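Local structure of putative O-GlcNAcase nagJ (Clostridium perfringens, 6PV5) at residues D227-P239 against D280-M294. The protein is a family 84 glycoside hydrolase, probably acting as a hexosaminidase, of which this chain is the piece that includes the catalytic barrel. Residues are numbered along the deposited sequence; the frame is centred on the assembly and turned at random.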
loop_
_atom_site.group_PDB
_atom_site.type_symbol
_atom_site.label_atom_id
_atom_site.label_comp_id
_atom_site.label_asym_id
_atom_site.label_seq_id
_atom_site.Cartn_x
_atom_site.Cartn_y
_atom_site.Cartn_z
ATOM N N ASP A 227 2.155 4.024 21.080
ATOM C CA ASP A 227 3.436 4.563 21.522
ATOM C C ASP A 227 3.238 5.936 22.177
ATOM O O ASP A 227 3.066 6.945 21.494
ATOM C CB ASP A 227 4.500 4.587 20.417
ATOM C CG ASP A 227 5.821 5.182 20.897
ATOM O OD1 ASP A 227 5.841 5.704 22.042
ATOM O OD2 ASP A 227 6.827 5.098 20.148
ATOM N N PRO A 228 3.338 6.041 23.522
ATOM C CA PRO A 228 2.971 7.273 24.221
ATOM C C PRO A 228 3.814 8.511 23.903
ATOM O O PRO A 228 3.341 9.620 24.112
ATOM C CB PRO A 228 3.049 6.874 25.708
ATOM C CG PRO A 228 4.080 5.763 25.731
ATOM C CD PRO A 228 3.860 5.005 24.436
ATOM N N TYR A 229 5.029 8.314 23.373
ATOM C CA TYR A 229 5.967 9.389 23.086
ATOM C C TYR A 229 5.614 10.077 21.771
ATOM O O TYR A 229 6.240 11.062 21.370
ATOM C CB TYR A 229 7.407 8.862 23.083
ATOM C CG TYR A 229 7.830 8.402 24.453
ATOM C CD1 TYR A 229 7.700 7.073 24.832
ATOM C CD2 TYR A 229 8.266 9.313 25.405
ATOM C CE1 TYR A 229 8.034 6.651 26.109
ATOM C CE2 TYR A 229 8.603 8.907 26.687
ATOM C CZ TYR A 229 8.486 7.573 27.039
ATOM O OH TYR A 229 8.828 7.161 28.294
ATOM N N HIS A 230 4.613 9.537 21.076
ATOM C CA HIS A 230 4.136 10.237 19.903
ATOM C C HIS A 230 2.943 11.101 20.311
ATOM O O HIS A 230 2.577 11.998 19.563
ATOM C CB HIS A 230 3.915 9.260 18.732
ATOM C CG HIS A 230 2.469 9.093 18.416
ATOM N ND1 HIS A 230 1.578 8.529 19.316
ATOM C CD2 HIS A 230 1.739 9.497 17.355
ATOM C CE1 HIS A 230 0.364 8.566 18.807
ATOM N NE2 HIS A 230 0.440 9.154 17.606
ATOM N N ARG A 231 2.367 10.853 21.505
ATOM C CA ARG A 231 1.063 11.402 21.865
ATOM C C ARG A 231 0.950 11.802 23.340
ATOM O O ARG A 231 0.974 12.989 23.657
ATOM C CB ARG A 231 -0.074 10.438 21.509
ATOM C CG ARG A 231 -1.464 11.054 21.618
ATOM C CD ARG A 231 -2.609 10.083 21.388
ATOM N NE ARG A 231 -3.858 10.770 21.694
ATOM C CZ ARG A 231 -4.539 10.661 22.836
ATOM N NH1 ARG A 231 -5.658 11.348 23.013
ATOM N NH2 ARG A 231 -4.104 9.868 23.797
ATOM N N GLU A 232 0.683 10.835 24.232
ATOM C CA GLU A 232 0.435 11.160 25.632
ATOM C C GLU A 232 1.656 11.874 26.211
ATOM O O GLU A 232 1.523 12.859 26.933
ATOM C CB GLU A 232 0.163 9.918 26.482
ATOM C CG GLU A 232 -1.304 9.535 26.570
ATOM C CD GLU A 232 -1.744 8.454 25.591
ATOM O OE1 GLU A 232 -1.026 8.221 24.585
ATOM O OE2 GLU A 232 -2.807 7.845 25.839
ATOM N N LYS A 233 2.842 11.360 25.876
ATOM C CA LYS A 233 4.093 11.927 26.345
ATOM C C LYS A 233 4.834 12.602 25.193
ATOM O O LYS A 233 6.034 12.395 25.041
ATOM C CB LYS A 233 4.994 10.792 26.839
ATOM C CG LYS A 233 4.470 9.970 28.009
ATOM C CD LYS A 233 5.512 8.985 28.515
ATOM C CE LYS A 233 4.940 7.922 29.428
ATOM N NZ LYS A 233 4.551 8.464 30.752
ATOM N N TRP A 234 4.131 13.393 24.366
ATOM C CA TRP A 234 4.771 13.996 23.197
ATOM C C TRP A 234 5.903 14.946 23.587
ATOM O O TRP A 234 6.831 15.136 22.808
ATOM C CB TRP A 234 3.772 14.721 22.293
ATOM C CG TRP A 234 3.072 15.860 22.957
ATOM C CD1 TRP A 234 1.932 15.789 23.698
ATOM C CD2 TRP A 234 3.455 17.250 22.941
ATOM N NE1 TRP A 234 1.564 17.037 24.126
ATOM C CE2 TRP A 234 2.479 17.955 23.673
ATOM C CE3 TRP A 234 4.522 17.966 22.382
ATOM C CZ2 TRP A 234 2.538 19.335 23.870
ATOM C CZ3 TRP A 234 4.569 19.335 22.557
ATOM C CH2 TRP A 234 3.595 20.007 23.301
ATOM N N ARG A 235 5.804 15.558 24.768
ATOM C CA ARG A 235 6.833 16.487 25.217
ATOM C C ARG A 235 8.141 15.758 25.531
ATOM O O ARG A 235 9.213 16.338 25.381
ATOM C CB ARG A 235 6.349 17.262 26.443
ATOM C CG ARG A 235 5.218 18.230 26.143
ATOM C CD ARG A 235 4.566 18.534 27.470
ATOM N NE ARG A 235 3.409 19.414 27.365
ATOM C CZ ARG A 235 2.151 19.001 27.252
ATOM N NH1 ARG A 235 1.872 17.707 27.220
ATOM N NH2 ARG A 235 1.172 19.885 27.177
ATOM N N GLU A 236 8.046 14.480 25.932
ATOM C CA GLU A 236 9.177 13.763 26.503
ATOM C C GLU A 236 10.023 13.126 25.406
ATOM O O GLU A 236 9.505 12.510 24.479
ATOM C CB GLU A 236 8.712 12.733 27.534
ATOM C CG GLU A 236 7.768 13.298 28.582
ATOM C CD GLU A 236 7.344 12.320 29.674
ATOM O OE1 GLU A 236 8.043 11.279 29.860
ATOM O OE2 GLU A 236 6.309 12.587 30.337
ATOM N N PRO A 237 11.366 13.257 25.470
ATOM C CA PRO A 237 12.247 12.589 24.509
ATOM C C PRO A 237 12.185 11.071 24.681
ATOM O O PRO A 237 11.680 10.589 25.695
ATOM C CB PRO A 237 13.636 13.136 24.879
ATOM C CG PRO A 237 13.511 13.545 26.331
ATOM C CD PRO A 237 12.098 14.074 26.450
ATOM N N TYR A 238 12.688 10.324 23.687
ATOM C CA TYR A 238 12.714 8.874 23.821
ATOM C C TYR A 238 13.725 8.454 24.886
ATOM O O TYR A 238 14.894 8.840 24.817
ATOM C CB TYR A 238 12.965 8.160 22.490
ATOM C CG TYR A 238 11.706 7.891 21.702
ATOM C CD1 TYR A 238 10.791 6.921 22.097
ATOM C CD2 TYR A 238 11.410 8.639 20.572
ATOM C CE1 TYR A 238 9.627 6.691 21.377
ATOM C CE2 TYR A 238 10.257 8.416 19.839
ATOM C CZ TYR A 238 9.360 7.445 20.245
ATOM O OH TYR A 238 8.229 7.263 19.509
ATOM N N PRO A 239 13.293 7.652 25.890
ATOM C CA PRO A 239 14.196 7.085 26.898
ATOM C C PRO A 239 15.428 6.416 26.291
ATOM O O PRO A 239 15.503 6.212 25.082
ATOM C CB PRO A 239 13.332 6.008 27.570
ATOM C CG PRO A 239 11.914 6.524 27.434
ATOM C CD PRO A 239 11.889 7.265 26.115
ATOM N N ASP A 280 4.691 24.972 25.940
ATOM C CA ASP A 280 4.298 23.860 25.084
ATOM C C ASP A 280 5.004 23.969 23.739
ATOM O O ASP A 280 5.520 22.971 23.246
ATOM C CB ASP A 280 2.780 23.691 25.014
ATOM C CG ASP A 280 2.250 22.864 26.170
ATOM O OD1 ASP A 280 3.069 22.166 26.810
ATOM O OD2 ASP A 280 1.032 22.927 26.434
ATOM N N PHE A 281 5.097 25.191 23.189
ATOM C CA PHE A 281 5.811 25.366 21.931
ATOM C C PHE A 281 7.297 25.025 22.064
ATOM O O PHE A 281 7.898 24.488 21.128
ATOM C CB PHE A 281 5.562 26.742 21.291
ATOM C CG PHE A 281 6.047 26.757 19.864
ATOM C CD1 PHE A 281 7.366 27.058 19.567
ATOM C CD2 PHE A 281 5.215 26.350 18.829
ATOM C CE1 PHE A 281 7.835 26.996 18.262
ATOM C CE2 PHE A 281 5.684 26.283 17.525
ATOM C CZ PHE A 281 6.996 26.590 17.246
ATOM N N LYS A 282 7.912 25.377 23.205
ATOM C CA LYS A 282 9.330 25.086 23.417
ATOM C C LYS A 282 9.525 23.575 23.553
ATOM O O LYS A 282 10.442 22.994 22.965
ATOM C CB LYS A 282 9.876 25.873 24.618
ATOM N N ALA A 283 8.619 22.941 24.309
ATOM C CA ALA A 283 8.560 21.489 24.416
ATOM C C ALA A 283 8.582 20.855 23.023
ATOM O O ALA A 283 9.399 19.968 22.761
ATOM C CB ALA A 283 7.339 21.090 25.210
ATOM N N LEU A 284 7.732 21.376 22.120
ATOM C CA LEU A 284 7.581 20.840 20.776
ATOM C C LEU A 284 8.894 20.965 20.014
ATOM O O LEU A 284 9.355 20.000 19.391
ATOM C CB LEU A 284 6.433 21.566 20.059
ATOM C CG LEU A 284 6.182 21.199 18.592
ATOM C CD1 LEU A 284 5.914 19.706 18.418
ATOM C CD2 LEU A 284 5.009 22.009 18.047
ATOM N N ILE A 285 9.505 22.155 20.090
ATOM C CA ILE A 285 10.767 22.379 19.403
ATOM C C ILE A 285 11.799 21.389 19.937
ATOM O O ILE A 285 12.529 20.773 19.162
ATOM C CB ILE A 285 11.216 23.848 19.583
ATOM C CG1 ILE A 285 10.338 24.788 18.753
ATOM C CG2 ILE A 285 12.708 24.020 19.281
ATOM C CD1 ILE A 285 10.555 24.674 17.254
ATOM N N ASN A 286 11.862 21.265 21.267
ATOM C CA ASN A 286 12.836 20.381 21.897
ATOM C C ASN A 286 12.669 18.951 21.382
ATOM O O ASN A 286 13.610 18.380 20.829
ATOM C CB ASN A 286 12.792 20.431 23.427
ATOM C CG ASN A 286 13.914 19.639 24.078
ATOM O OD1 ASN A 286 15.076 19.712 23.663
ATOM N ND2 ASN A 286 13.580 18.877 25.108
ATOM N N LYS A 287 11.464 18.384 21.555
ATOM C CA LYS A 287 11.173 17.034 21.084
ATOM C C LYS A 287 11.659 16.859 19.650
ATOM O O LYS A 287 12.353 15.896 19.318
ATOM C CB LYS A 287 9.675 16.739 21.201
ATOM C CG LYS A 287 9.282 15.305 20.858
ATOM C CD LYS A 287 10.161 14.249 21.503
ATOM C CE LYS A 287 9.584 12.854 21.371
ATOM N NZ LYS A 287 8.265 12.764 22.040
ATOM N N ALA A 288 11.324 17.825 18.793
ATOM C CA ALA A 288 11.712 17.693 17.399
ATOM C C ALA A 288 13.232 17.655 17.257
ATOM O O ALA A 288 13.742 17.079 16.302
ATOM C CB ALA A 288 11.092 18.808 16.580
ATOM N N GLU A 289 13.945 18.321 18.176
ATOM C CA GLU A 289 15.407 18.421 18.132
ATOM C C GLU A 289 16.038 17.061 18.448
ATOM O O GLU A 289 16.941 16.604 17.744
ATOM C CB GLU A 289 15.928 19.467 19.130
ATOM C CG GLU A 289 15.480 20.895 18.856
ATOM C CD GLU A 289 16.388 21.730 17.966
ATOM O OE1 GLU A 289 17.326 21.161 17.370
ATOM O OE2 GLU A 289 16.154 22.957 17.877
ATOM N N THR A 290 15.550 16.439 19.528
ATOM C CA THR A 290 15.822 15.048 19.865
ATOM C C THR A 290 15.752 14.203 18.600
ATOM O O THR A 290 16.742 13.617 18.176
ATOM C CB THR A 290 14.757 14.530 20.836
ATOM O OG1 THR A 290 14.747 15.406 21.961
ATOM C CG2 THR A 290 14.969 13.096 21.269
ATOM N N LEU A 291 14.569 14.193 17.981
ATOM C CA LEU A 291 14.294 13.295 16.877
ATOM C C LEU A 291 15.228 13.625 15.723
ATOM O O LEU A 291 15.662 12.731 14.991
ATOM C CB LEU A 291 12.817 13.467 16.514
ATOM C CG LEU A 291 11.873 13.059 17.644
ATOM C CD1 LEU A 291 10.589 13.879 17.648
ATOM C CD2 LEU A 291 11.588 11.561 17.593
ATOM N N TYR A 292 15.551 14.921 15.579
ATOM C CA TYR A 292 16.504 15.312 14.554
ATOM C C TYR A 292 17.846 14.635 14.829
ATOM O O TYR A 292 18.511 14.194 13.893
ATOM C CB TYR A 292 16.668 16.834 14.441
ATOM C CG TYR A 292 17.568 17.236 13.298
ATOM C CD1 TYR A 292 17.058 17.363 12.018
ATOM C CD2 TYR A 292 18.929 17.458 13.481
ATOM C CE1 TYR A 292 17.860 17.715 10.950
ATOM C CE2 TYR A 292 19.750 17.813 12.419
ATOM C CZ TYR A 292 19.214 17.930 11.151
ATOM O OH TYR A 292 19.978 18.267 10.074
ATOM N N ASP A 293 18.213 14.576 16.115
ATOM C CA ASP A 293 19.484 14.010 16.555
ATOM C C ASP A 293 19.549 12.517 16.228
ATOM O O ASP A 293 20.616 12.025 15.857
ATOM C CB ASP A 293 19.744 14.271 18.044
ATOM C CG ASP A 293 20.002 15.735 18.367
ATOM O OD1 ASP A 293 20.555 16.443 17.494
ATOM O OD2 ASP A 293 19.632 16.165 19.482
ATOM N N MET A 294 18.401 11.820 16.345
ATOM C CA MET A 294 18.305 10.406 16.007
ATOM C C MET A 294 18.437 10.199 14.501
ATOM O O MET A 294 18.758 9.103 14.040
ATOM C CB MET A 294 16.971 9.820 16.454
ATOM C CG MET A 294 16.783 9.845 17.940
ATOM S SD MET A 294 15.254 8.985 18.322
ATOM C CE MET A 294 14.848 9.766 19.885
HETATM O O HOH W 1 10.433 18.597 24.795
#
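Lys287 reaches out of helix 274-294 and plugs its ammonium into the bend of loop 227-239, where three backbone carbonyls receive it. NZ donates to Tyr229 O at 2.7 Å, in the carbonyl plane and on a lone pair, to Glu236 O at 2.7 Å, and to Trp234 O at 2.9 Å; the last two are met from above their carbonyl planes. CG leaves anti to the backbone N (chi1 -174°), and bends at chi2 and chi4 bring the chain past Trp234 O and turn its end into this group of carbonyls. Three acceptors fix the direction of the buried ammonium, which ties Tyr229 O to the carbonyls of Trp234 and Glu236, the last residues of two overlapping type I turns.

Two turns nearer the start of the helix, charge pairs with charge: Arg235 NE bonds Asp280 OD1 at 2.8 Å, from above the carboxylate plane, with NH2 adding a weak bond to each carboxylate oxygen. The guanidinium and carboxylate planes are 53° apart, so the pair is not a coplanar bidentate one. Trp234 CZ2 lies over the centre of the guanidinium, while Asp269 takes both Arg235 NH1 and Trp234 NE1. A water links Arg235 O, Ala283 O and Asn286 ND2.

Van der Waals contacts continue along the helix. Trp234 turns its ring edge to Asp280 O and sets CZ3 3.8 Å from Leu284 CB; Arg235 CG rests on Ala283 CB. Further on, Pro237 CB meets Thr290 CG2, and the Met294 methyl CE comes within 3.6 Å of Tyr238 CB, near the plane of that ring.

The arrangement belongs to a (beta/alpha)8 barrel: the loop following strand 219-222 packs against helix 274-294, which follows strand 259-264.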